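Local coordinates for protein IroE-like serine hydrolase (PDB 3GFF) that probably hydrolyses ester bonds, as a serine hydrolase of the esterase D family with an alpha/beta-hydrolase fold, at residues 224-227 with 228-232; 257-260 with 261-265; 284-287 with 288-292. One frame throughout, in Å; residues are numbered along the deposited sequence.

Contact 1: 224-227 with 228-232; sequences ADKL and TKLAP
T228 turns both its backbone N and its hydroxyl back to the carbonyl of A224, in the last turns of helix 215-230, one of the helices packed on the central sheet of the alpha/beta-hydrolase fold. A224 O therefore takes two bonds: one from T228 N at 2.8 Å, the other from T228 OG1 at 3.0 Å. The hydroxyl gets there because OG1 lies beside its own backbone N (chi1 -61°), and it meets the oxygen from above the carbonyl plane. K229 N to D225 O and L230 N to K226 O continue the i to i+4 ladder, each 2.9 Å long. L227 O is satisfied at the very end, by the N of A231, whose positive phi takes the chain out of the helix.

On the flank facing helix 178-189, L230 CD2 rests on K226 CG at 3.6 Å, the two chains crossing obliquely, and L230 also touches V187 and V188 of that helix. With an alanine here, K226 CG would probably lose its apolar neighbour and a gap would be likely to open against V187. The L227 side chain packs on L197 and F237 of the sheet. Beside the last helical bond, P232 CD sits 3.6 Å from L227 O.

Contact 2: 257-260 with 261-265; sequences DGIR and HLFKD
I259 and F263, one helical turn apart, run alongside each other in the same direction at the C-terminal end of helix 250-263 in this alpha/beta-hydrolase fold. The isoleucine brings its longer branch to the ring: CG1 stands anti to the backbone N (chi1 -150°), and I259 CD1 beyond it comes to 3.7 Å from F263 CE2. L262 joins them from the neighbouring position. Its CD2 sits over one face of the F263 ring, 3.8 Å above the plane and displaced toward the rim, while the same methyl lies 4.1 Å from I259 CD1 as the two aliphatic chains cross at a slant. Together these three side chains make a compact apolar cluster on the buried flank. I73 of a nearby loop covers I259 and F263, L62 and L65 of helix 51-65 pack on I259, and F266 meets F263 edge-to-face.

Behind the cluster the backbone is still helical: H261 N bonds to D257 O, L262 N to G258 O, and F263 N to I259 O, the last at 3.2 Å with its donor above the carbonyl plane.

The polar groups take other directions. R260 swings its CG beside its own backbone N and bends at chi3 (56°), and its guanidinium has partners outside the helix: NH1 bonds to Q72 OE1, and NH2 to E244 O of the second subunit, so this side chain belongs to the dimer contact as well. D257 OD2 is held by Y242 OH. H261 and K264 meet on the more accessible side, the lysine amine lying in the plane of the imidazole at its edge, where K264 NZ makes a weak bond of 3.5 Å to H261 ND1.

Contact 3: 284-287 with 288-292; sequences YGVL and SERFG
Y284 to F291 form the final two turns of helix 277-291, held by four successive i to i+4 bonds: S288 N to Y284 O, E289 N to G285 O, R290 N to V286 O and F291 N to L287 O. The last, 2.9 Å from F291 N to L287 O, has its donor almost in line with the carbonyl bond, and straight afterwards G292 takes a positive phi and the helix stops. Y284 O carries a second donor, S288 OG at 3.0 Å; the amide and the hydroxyl reach it from opposite faces of the carbonyl plane. S288 OG also accepts a hydrogen bond from V295 N, tying the helix to the chain that follows it.

L287 is the hub of the side chains. L287 CD1 lies 3.7 Å above the Y284 ring, offset toward its rim, while L287 CD2 lies over a face of the guanidinium, 3.8 Å from R290 NH1. R290 runs alongside the leucine, its CG anti to the backbone N (chi1 -173°) and the chain bent at chi3. On the next residue, the F291 ring turns an edge to the backbone, F291 CD1 lying 3.3 Å from L287 O.

An apolar methyl on the flat face leaves the in-plane N-H groups of R290 for polar partners, and NH1 forms a salt bridge with D265. The leucine thus probably limits how far the guanidinium can tilt, keeping it directed at that carboxylate.

In the fold
The three contacts come in series along the chain, each near the C-terminal end of its own helix: contact 1 on 215-230, contact 2 on 250-263 and contact 3 on 277-291. Contact 1 stands apart, its centre about 20 Å from that of contact 2 and about 22 Å from that of contact 3, with nearest atoms about 11 Å away in both cases; its helix lies on strands 195-201 and 235-241 of the central sheet. Contacts 2 and 3, with centres about 14 Å apart, touch directly, so two consecutive helices are joined by charge, through the D265-R290 pair, and by packing of L262 CD1 on F291 CZ. Strand 195-201 is touched by side chains of both contacts 1 and 3.

Contact 1: 224-227 with 228-232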
# COMPACT_ATOMS: atom_id res chain seq x y z
N ALA A 224 -17.57 16.73 4.25
CA ALA A 224 -17.98 15.32 4.36
C ALA A 224 -19.24 15.22 5.23
O ALA A 224 -20.21 14.55 4.85
CB ALA A 224 -16.82 14.45 4.99
N ASP A 225 -19.21 15.90 6.40
CA ASP A 225 -20.38 15.96 7.30
C ASP A 225 -21.57 16.54 6.56
O ASP A 225 -22.67 16.05 6.70
CB ASP A 225 -20.10 16.78 8.57
CG ASP A 225 -19.29 16.01 9.62
OD1 ASP A 225 -18.97 14.82 9.38
OD2 ASP A 225 -18.97 16.60 10.70
N LYS A 226 -21.33 17.56 5.73
CA LYS A 226 -22.41 18.17 4.95
C LYS A 226 -22.95 17.19 3.92
O LYS A 226 -24.17 17.05 3.79
CB LYS A 226 -22.00 19.49 4.30
CG LYS A 226 -23.09 20.16 3.48
CD LYS A 226 -22.67 21.51 2.94
CE LYS A 226 -22.95 22.60 3.90
NZ LYS A 226 -24.42 22.86 3.93
N LEU A 227 -22.07 16.49 3.22
CA LEU A 227 -22.51 15.48 2.24
C LEU A 227 -23.33 14.35 2.92
O LEU A 227 -24.32 13.86 2.38
CB LEU A 227 -21.31 14.89 1.50
CG LEU A 227 -20.71 15.66 0.32
CD1 LEU A 227 -19.40 15.10 -0.01
CD2 LEU A 227 -21.61 15.59 -0.91
N THR A 228 -22.89 13.94 4.11
CA THR A 228 -23.54 12.86 4.84
C THR A 228 -24.93 13.28 5.30
O THR A 228 -25.90 12.56 5.06
CB THR A 228 -22.70 12.43 6.09
OG1 THR A 228 -21.41 11.96 5.66
CG2 THR A 228 -23.42 11.32 6.90
N LYS A 229 -25.00 14.45 5.94
CA LYS A 229 -26.24 14.98 6.46
C LYS A 229 -27.24 15.29 5.33
O LYS A 229 -28.42 14.91 5.43
CB LYS A 229 -25.99 16.25 7.28
CG LYS A 229 -27.13 16.55 8.25
CD LYS A 229 -27.22 18.01 8.70
CE LYS A 229 -27.82 18.89 7.60
NZ LYS A 229 -28.04 20.29 8.07
N LEU A 230 -26.77 15.99 4.29
CA LEU A 230 -27.59 16.36 3.11
C LEU A 230 -28.01 15.16 2.27
O LEU A 230 -29.10 15.18 1.70
CB LEU A 230 -26.89 17.38 2.20
CG LEU A 230 -27.13 18.85 2.51
CD1 LEU A 230 -27.03 19.26 4.01
CD2 LEU A 230 -26.14 19.63 1.63
N ALA A 231 -27.15 14.14 2.19
CA ALA A 231 -27.45 12.91 1.46
C ALA A 231 -28.07 13.17 0.08
O ALA A 231 -29.16 12.68 -0.19
CB ALA A 231 -28.40 12.03 2.29
N PRO A 232 -27.37 13.91 -0.81
CA PRO A 232 -27.96 14.20 -2.11
C PRO A 232 -28.38 12.93 -2.83
O PRO A 232 -27.71 11.91 -2.72
CB PRO A 232 -26.81 14.90 -2.88
CG PRO A 232 -25.59 14.62 -2.12
CD PRO A 232 -26.00 14.46 -0.71

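Contact 2: 257-260 with 261-265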
# COMPACT_ATOMS: atom_id res chain seq x y z
N ASP A 257 -8.14 2.03 0.53
CA ASP A 257 -9.47 1.86 1.09
C ASP A 257 -10.54 2.31 0.15
O ASP A 257 -11.67 1.76 0.17
CB ASP A 257 -9.60 2.62 2.37
CG ASP A 257 -8.80 2.04 3.47
OD1 ASP A 257 -8.61 0.78 3.51
OD2 ASP A 257 -8.42 2.87 4.34
N GLY A 258 -10.22 3.33 -0.65
CA GLY A 258 -11.17 3.89 -1.59
C GLY A 258 -11.53 2.92 -2.69
O GLY A 258 -12.70 2.73 -2.98
N ILE A 259 -10.53 2.29 -3.28
CA ILE A 259 -10.71 1.38 -4.43
C ILE A 259 -11.31 0.05 -4.00
O ILE A 259 -12.02 -0.57 -4.78
CB ILE A 259 -9.37 1.15 -5.22
CG1 ILE A 259 -9.67 0.87 -6.70
CG2 ILE A 259 -8.50 0.10 -4.56
CD1 ILE A 259 -10.37 2.09 -7.41
N ARG A 260 -10.99 -0.37 -2.77
CA ARG A 260 -11.55 -1.55 -2.17
C ARG A 260 -13.04 -1.36 -1.85
O ARG A 260 -13.84 -2.27 -2.01
CB ARG A 260 -10.75 -2.01 -0.93
CG ARG A 260 -9.48 -2.80 -1.26
CD ARG A 260 -8.59 -3.08 -0.07
NE ARG A 260 -9.30 -3.76 1.02
CZ ARG A 260 -9.48 -5.08 1.13
NH1 ARG A 260 -8.98 -5.93 0.24
NH2 ARG A 260 -10.17 -5.56 2.16
N HIS A 261 -13.38 -0.20 -1.34
CA HIS A 261 -14.77 0.14 -1.09
C HIS A 261 -15.57 0.23 -2.41
O HIS A 261 -16.68 -0.29 -2.51
CB HIS A 261 -14.84 1.47 -0.36
CG HIS A 261 -16.23 1.99 -0.23
ND1 HIS A 261 -17.14 1.45 0.64
CD2 HIS A 261 -16.88 2.99 -0.89
CE1 HIS A 261 -18.29 2.09 0.54
NE2 HIS A 261 -18.16 3.03 -0.38
N LEU A 262 -14.98 0.86 -3.43
CA LEU A 262 -15.65 0.95 -4.72
C LEU A 262 -15.99 -0.40 -5.32
O LEU A 262 -17.06 -0.58 -5.88
CB LEU A 262 -14.78 1.72 -5.74
CG LEU A 262 -15.44 1.95 -7.10
CD1 LEU A 262 -16.64 2.96 -6.97
CD2 LEU A 262 -14.39 2.46 -8.12
N PHE A 263 -15.07 -1.36 -5.21
CA PHE A 263 -15.24 -2.69 -5.80
C PHE A 263 -15.65 -3.82 -4.87
O PHE A 263 -15.68 -5.00 -5.27
CB PHE A 263 -13.96 -3.08 -6.53
CG PHE A 263 -13.69 -2.24 -7.73
CD1 PHE A 263 -14.58 -2.24 -8.79
CD2 PHE A 263 -12.55 -1.47 -7.82
CE1 PHE A 263 -14.33 -1.47 -9.91
CE2 PHE A 263 -12.30 -0.72 -8.92
CZ PHE A 263 -13.19 -0.71 -9.96
N LYS A 264 -16.00 -3.45 -3.65
CA LYS A 264 -16.37 -4.36 -2.59
C LYS A 264 -17.45 -5.37 -2.99
O LYS A 264 -17.27 -6.58 -2.85
CB LYS A 264 -16.86 -3.53 -1.39
CG LYS A 264 -17.10 -4.30 -0.10
CD LYS A 264 -17.54 -3.35 1.08
CE LYS A 264 -16.60 -2.13 1.24
NZ LYS A 264 -16.64 -1.39 2.56
N ASP A 265 -18.55 -4.88 -3.54
CA ASP A 265 -19.68 -5.75 -3.85
C ASP A 265 -19.57 -6.55 -5.16
O ASP A 265 -20.53 -7.22 -5.53
CB ASP A 265 -20.96 -4.92 -3.84
CG ASP A 265 -21.22 -4.29 -2.52
OD1 ASP A 265 -20.94 -4.92 -1.47
OD2 ASP A 265 -21.71 -3.15 -2.50

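Contact 3: 284-287 with 288-292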
# COMPACT_ATOMS: atom_id res chain seq x y z
N TYR A 284 -25.18 -8.07 -9.99
CA TYR A 284 -24.67 -7.19 -11.04
C TYR A 284 -25.72 -6.17 -11.54
O TYR A 284 -25.35 -5.10 -12.02
CB TYR A 284 -23.92 -7.98 -12.12
CG TYR A 284 -22.51 -8.25 -11.65
CD1 TYR A 284 -22.24 -9.25 -10.71
CD2 TYR A 284 -21.45 -7.47 -12.09
CE1 TYR A 284 -20.97 -9.47 -10.22
CE2 TYR A 284 -20.17 -7.66 -11.62
CZ TYR A 284 -19.93 -8.65 -10.67
OH TYR A 284 -18.65 -8.86 -10.23
N GLY A 285 -27.00 -6.47 -11.35
CA GLY A 285 -28.07 -5.52 -11.65
C GLY A 285 -27.95 -4.32 -10.71
O GLY A 285 -28.04 -3.19 -11.13
N VAL A 286 -27.68 -4.60 -9.44
CA VAL A 286 -27.53 -3.56 -8.43
C VAL A 286 -26.29 -2.71 -8.75
O VAL A 286 -26.37 -1.47 -8.71
CB VAL A 286 -27.44 -4.14 -7.00
CG1 VAL A 286 -27.19 -3.00 -5.95
CG2 VAL A 286 -28.71 -4.95 -6.67
N LEU A 287 -25.17 -3.36 -9.10
CA LEU A 287 -23.93 -2.63 -9.46
C LEU A 287 -24.19 -1.73 -10.67
O LEU A 287 -23.78 -0.57 -10.70
CB LEU A 287 -22.75 -3.58 -9.73
CG LEU A 287 -22.28 -4.44 -8.54
CD1 LEU A 287 -21.16 -5.38 -8.91
CD2 LEU A 287 -21.90 -3.51 -7.41
N SER A 288 -24.89 -2.27 -11.67
CA SER A 288 -25.24 -1.49 -12.85
C SER A 288 -26.06 -0.24 -12.53
O SER A 288 -25.83 0.84 -13.10
CB SER A 288 -25.97 -2.36 -13.86
OG SER A 288 -25.06 -3.33 -14.38
N GLU A 289 -27.03 -0.38 -11.62
CA GLU A 289 -27.87 0.72 -11.26
C GLU A 289 -27.05 1.76 -10.46
O GLU A 289 -27.28 2.96 -10.61
CB GLU A 289 -29.13 0.20 -10.53
CG GLU A 289 -29.96 -0.74 -11.46
CD GLU A 289 -31.35 -1.17 -10.94
OE1 GLU A 289 -31.52 -1.34 -9.69
OE2 GLU A 289 -32.26 -1.39 -11.80
N ARG A 290 -26.08 1.28 -9.68
CA ARG A 290 -25.22 2.14 -8.84
C ARG A 290 -24.26 2.97 -9.72
O ARG A 290 -24.11 4.19 -9.53
CB ARG A 290 -24.43 1.29 -7.83
CG ARG A 290 -23.60 2.08 -6.77
CD ARG A 290 -22.70 1.19 -5.95
NE ARG A 290 -23.46 0.20 -5.19
CZ ARG A 290 -22.96 -0.86 -4.53
NH1 ARG A 290 -21.65 -1.11 -4.50
NH2 ARG A 290 -23.78 -1.67 -3.89
N PHE A 291 -23.63 2.32 -10.69
CA PHE A 291 -22.72 3.01 -11.62
C PHE A 291 -23.45 3.77 -12.75
O PHE A 291 -22.83 4.49 -13.52
CB PHE A 291 -21.67 2.03 -12.20
CG PHE A 291 -20.57 1.65 -11.21
CD1 PHE A 291 -20.78 0.67 -10.26
CD2 PHE A 291 -19.30 2.23 -11.29
CE1 PHE A 291 -19.77 0.30 -9.38
CE2 PHE A 291 -18.29 1.89 -10.40
CZ PHE A 291 -18.51 0.90 -9.46
N GLY A 292 -24.77 3.63 -12.84
CA GLY A 292 -25.51 4.29 -13.93
C GLY A 292 -25.09 3.79 -15.31
O GLY A 292 -25.38 4.41 -16.31